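Local coordinates for SidF, inhibitor of growth family, member 3 (Legionella pneumophila subsp. pneumophila, PDB 4FYE), which probably dephosphorylates phosphatidylinositol phosphates at membranes, acting as a Legionella phosphoinositide phosphatase through its N-terminal domain, at residues Q298-Q309 / N350-Y358. The protein carries 1 engineered substitution. Residues are numbered along the deposited sequence; the frame is centred on the assembly and turned at random.
Sequences QEEVIQTLAQRQ and NPLSVTECY
Leu305 and Val354 meet at the centre of the apolar patch, where CG2 of Val354 lies 3.6 Å from CB of Leu305 and also approaches the backbone of the helix, 3.8 Å from N of Ala306. The other methyl of the valine, CG1, looks more loosely toward CG2 of Ile302 at 4.4 Å. Leu305 leans along the strand as well: its CD1 reaches CB of Glu356 at 3.8 Å, the two side chains crossing at about a right angle. Helix 284-311 thus lies across one face of the mixed four-stranded sheet that contains strand 353-360, the segment axes 8.3 Å apart at 113°. Alternate strand residues Val354 and Glu356 face the helix, while Thr355 turns to the other face; strands 402-416 and 641-645 flank this strand on its two sides. Polar bonds grip both ends of the packed patch. At one, NE2 of Gln298 gives a 3.0 Å hydrogen bond to OE2 of Glu356, nearly along the C-O axis, with amide and carboxylate planes only 13° apart. Glu356 gets there through an extended chain whose CG is anti to the backbone N (chi1 -178°). Its buried carboxylate is also held by Tyr410, Thr643 and a salt bridge to Arg273, which in turn binds OE1 of Gln298; these partners probably favour the charged form. CG1 of Val301 covers the same carboxylate. At the other end, NE2 of Gln309 donates a 3.0 Å hydrogen bond to the backbone O of Ser353, and a water bridges OE1 of Gln309 to N of Ser353.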
loop_
_atom_site.group_PDB
_atom_site.type_symbol
_atom_site.label_atom_id
_atom_site.label_comp_id
_atom_site.label_asym_id
_atom_site.label_seq_id
_atom_site.Cartn_x
_atom_site.Cartn_y
_atom_site.Cartn_z
ATOM N N GLN A 298 -8.577 12.044 2.432
ATOM C CA GLN A 298 -7.222 12.553 2.644
ATOM C C GLN A 298 -6.957 12.918 4.131
ATOM O O GLN A 298 -5.878 12.641 4.632
ATOM C CB GLN A 298 -6.900 13.757 1.772
ATOM C CG GLN A 298 -5.406 14.053 1.797
ATOM C CD GLN A 298 -4.558 12.856 1.395
ATOM O OE1 GLN A 298 -4.953 12.090 0.522
ATOM N NE2 GLN A 298 -3.360 12.728 1.982
ATOM N N GLU A 299 -7.907 13.524 4.844
ATOM C CA GLU A 299 -7.627 13.765 6.243
ATOM C C GLU A 299 -7.489 12.491 7.077
ATOM O O GLU A 299 -6.576 12.410 7.912
ATOM C CB GLU A 299 -8.386 14.952 6.908
ATOM C CG GLU A 299 -9.887 14.801 7.156
ATOM C CD GLU A 299 -10.476 15.871 8.106
ATOM O OE1 GLU A 299 -11.469 15.570 8.795
ATOM O OE2 GLU A 299 -9.995 17.019 8.194
ATOM N N GLU A 300 -8.244 11.446 6.750
ATOM C CA GLU A 300 -8.095 10.174 7.445
ATOM C C GLU A 300 -6.707 9.626 7.232
ATOM O O GLU A 300 -6.057 9.159 8.155
ATOM C CB GLU A 300 -9.145 9.173 7.004
ATOM C CG GLU A 300 -9.174 7.840 7.789
ATOM C CD GLU A 300 -9.876 6.675 7.047
ATOM O OE1 GLU A 300 -9.598 5.483 7.370
ATOM O OE2 GLU A 300 -10.692 6.907 6.113
ATOM N N VAL A 301 -6.226 9.717 6.004
ATOM C CA VAL A 301 -4.853 9.343 5.718
ATOM C C VAL A 301 -3.849 10.107 6.597
ATOM O O VAL A 301 -2.828 9.543 6.962
ATOM C CB VAL A 301 -4.523 9.542 4.201
ATOM C CG1 VAL A 301 -3.007 9.492 3.879
ATOM C CG2 VAL A 301 -5.302 8.549 3.399
ATOM N N ILE A 302 -4.104 11.382 6.892
ATOM C CA ILE A 302 -3.192 12.148 7.762
ATOM C C ILE A 302 -3.271 11.582 9.153
ATOM O O ILE A 302 -2.275 11.388 9.826
ATOM C CB ILE A 302 -3.495 13.638 7.783
ATOM C CG1 ILE A 302 -3.477 14.153 6.349
ATOM C CG2 ILE A 302 -2.519 14.386 8.713
ATOM C CD1 ILE A 302 -3.178 15.612 6.218
ATOM N N GLN A 303 -4.468 11.260 9.571
ATOM C CA GLN A 303 -4.629 10.702 10.862
ATOM C C GLN A 303 -3.878 9.362 11.004
ATOM O O GLN A 303 -3.214 9.115 12.027
ATOM C CB GLN A 303 -6.109 10.521 11.144
ATOM C CG GLN A 303 -6.365 10.020 12.547
ATOM C CD GLN A 303 -7.815 10.043 12.895
ATOM O OE1 GLN A 303 -8.484 9.019 12.756
ATOM N NE2 GLN A 303 -8.326 11.207 13.309
ATOM N N THR A 304 -3.931 8.528 9.978
ATOM C CA THR A 304 -3.277 7.213 10.019
ATOM C C THR A 304 -1.745 7.403 9.949
ATOM O O THR A 304 -1.038 6.684 10.630
ATOM C CB THR A 304 -3.819 6.343 8.872
ATOM O OG1 THR A 304 -5.239 6.316 8.980
ATOM C CG2 THR A 304 -3.283 4.864 8.868
ATOM N N LEU A 305 -1.207 8.373 9.196
ATOM C CA LEU A 305 0.231 8.480 9.242
ATOM C C LEU A 305 0.739 8.947 10.600
ATOM O O LEU A 305 1.779 8.485 11.100
ATOM C CB LEU A 305 0.721 9.394 8.174
ATOM C CG LEU A 305 0.433 9.104 6.696
ATOM C CD1 LEU A 305 1.632 9.491 5.896
ATOM C CD2 LEU A 305 0.036 7.715 6.253
ATOM N N ALA A 306 -0.012 9.817 11.266
ATOM C CA ALA A 306 0.427 10.318 12.577
ATOM C C ALA A 306 0.439 9.198 13.595
ATOM O O ALA A 306 1.320 9.149 14.433
ATOM C CB ALA A 306 -0.478 11.438 13.051
ATOM N N GLN A 307 -0.557 8.298 13.537
ATOM C CA GLN A 307 -0.625 7.113 14.458
ATOM C C GLN A 307 0.559 6.210 14.165
ATOM O O GLN A 307 1.130 5.682 15.099
ATOM C CB GLN A 307 -1.978 6.294 14.342
ATOM C CG GLN A 307 -2.346 5.441 15.596
ATOM C CD GLN A 307 -2.892 6.247 16.800
ATOM O OE1 GLN A 307 -3.832 7.048 16.679
ATOM N NE2 GLN A 307 -2.332 6.012 17.981
ATOM N N ARG A 308 0.913 5.987 12.886
ATOM C CA ARG A 308 2.069 5.123 12.593
ATOM C C ARG A 308 3.319 5.773 13.308
ATOM O O ARG A 308 4.104 5.099 13.952
ATOM C CB ARG A 308 2.320 4.947 11.069
ATOM C CG ARG A 308 3.721 4.381 10.740
ATOM C CD ARG A 308 3.974 3.862 9.252
ATOM N NE ARG A 308 4.784 4.877 8.800
ATOM C CZ ARG A 308 6.054 4.897 8.509
ATOM N NH1 ARG A 308 6.814 3.827 8.259
ATOM N NH2 ARG A 308 6.465 6.109 8.266
ATOM N N GLN A 309 3.427 7.097 13.236
ATOM C CA GLN A 309 4.565 7.772 13.752
ATOM C C GLN A 309 4.620 7.549 15.255
ATOM O O GLN A 309 5.682 7.276 15.769
ATOM C CB GLN A 309 4.493 9.250 13.373
ATOM C CG GLN A 309 5.752 10.040 13.658
ATOM C CD GLN A 309 5.720 11.423 13.030
ATOM O OE1 GLN A 309 5.502 12.401 13.718
ATOM N NE2 GLN A 309 5.891 11.489 11.703
ATOM N N ASN A 350 4.674 18.462 21.584
ATOM C CA ASN A 350 5.451 18.452 20.360
ATOM C C ASN A 350 4.584 18.599 19.115
ATOM O O ASN A 350 3.565 17.898 18.974
ATOM C CB ASN A 350 6.293 17.143 20.283
ATOM C CG ASN A 350 7.382 17.057 21.396
ATOM O OD1 ASN A 350 8.518 17.405 21.172
ATOM N ND2 ASN A 350 7.031 16.578 22.540
ATOM N N PRO A 351 4.952 19.528 18.233
ATOM C CA PRO A 351 4.281 19.712 16.924
ATOM C C PRO A 351 4.505 18.485 16.098
ATOM O O PRO A 351 5.577 17.937 16.103
ATOM C CB PRO A 351 5.021 20.898 16.274
ATOM C CG PRO A 351 5.779 21.584 17.416
ATOM C CD PRO A 351 5.679 20.733 18.679
ATOM N N LEU A 352 3.482 18.011 15.431
ATOM C CA LEU A 352 3.576 16.737 14.767
ATOM C C LEU A 352 3.605 17.018 13.321
ATOM O O LEU A 352 2.871 17.918 12.862
ATOM C CB LEU A 352 2.354 15.913 15.033
ATOM C CG LEU A 352 2.530 14.796 16.056
ATOM C CD1 LEU A 352 3.675 15.031 17.027
ATOM C CD2 LEU A 352 1.218 14.657 16.814
ATOM N N SER A 353 4.451 16.288 12.593
ATOM C CA SER A 353 4.340 16.437 11.182
ATOM C C SER A 353 4.670 15.190 10.456
ATOM O O SER A 353 5.441 14.368 10.907
ATOM C CB SER A 353 5.099 17.670 10.622
ATOM O OG SER A 353 6.360 17.747 11.160
ATOM N N VAL A 354 4.074 15.077 9.295
ATOM C CA VAL A 354 3.994 13.846 8.696
ATOM C C VAL A 354 4.316 14.108 7.277
ATOM O O VAL A 354 3.968 15.154 6.779
ATOM C CB VAL A 354 2.572 13.365 8.981
ATOM C CG1 VAL A 354 1.668 13.403 7.783
ATOM C CG2 VAL A 354 2.637 12.051 9.712
ATOM N N THR A 355 5.031 13.195 6.631
ATOM C CA THR A 355 5.175 13.302 5.158
ATOM C C THR A 355 4.782 12.064 4.369
ATOM O O THR A 355 5.236 10.965 4.638
ATOM C CB THR A 355 6.448 14.052 4.673
ATOM O OG1 THR A 355 7.000 13.443 3.482
ATOM C CG2 THR A 355 7.496 14.257 5.749
ATOM N N GLU A 356 3.852 12.233 3.432
ATOM C CA GLU A 356 3.387 11.114 2.655
ATOM C C GLU A 356 4.001 11.080 1.266
ATOM O O GLU A 356 3.972 12.091 0.566
ATOM C CB GLU A 356 1.884 11.152 2.538
ATOM C CG GLU A 356 1.320 9.974 1.767
ATOM C CD GLU A 356 -0.166 10.127 1.353
ATOM O OE1 GLU A 356 -0.646 9.170 0.687
ATOM O OE2 GLU A 356 -0.863 11.146 1.699
ATOM N N CYS A 357 4.538 9.915 0.870
ATOM C CA CYS A 357 5.004 9.684 -0.502
ATOM C C CYS A 357 4.103 8.623 -1.175
ATOM O O CYS A 357 4.173 7.425 -0.882
ATOM C CB CYS A 357 6.475 9.233 -0.514
ATOM S SG CYS A 357 7.081 8.795 -2.194
ATOM N N TYR A 358 3.232 9.062 -2.054
ATOM C CA TYR A 358 2.269 8.156 -2.656
ATOM C C TYR A 358 2.838 7.706 -4.005
ATOM O O TYR A 358 2.881 8.473 -4.929
ATOM C CB TYR A 358 0.909 8.881 -2.742
ATOM C CG TYR A 358 -0.159 8.123 -3.453
ATOM C CD1 TYR A 358 -0.289 6.744 -3.311
ATOM C CD2 TYR A 358 -1.085 8.781 -4.242
ATOM C CE1 TYR A 358 -1.297 6.052 -3.980
ATOM C CE2 TYR A 358 -2.059 8.092 -4.938
ATOM C CZ TYR A 358 -2.164 6.733 -4.816
ATOM O OH TYR A 358 -3.177 6.062 -5.503
HETATM O O HOH W 1 6.694 14.890 13.827
#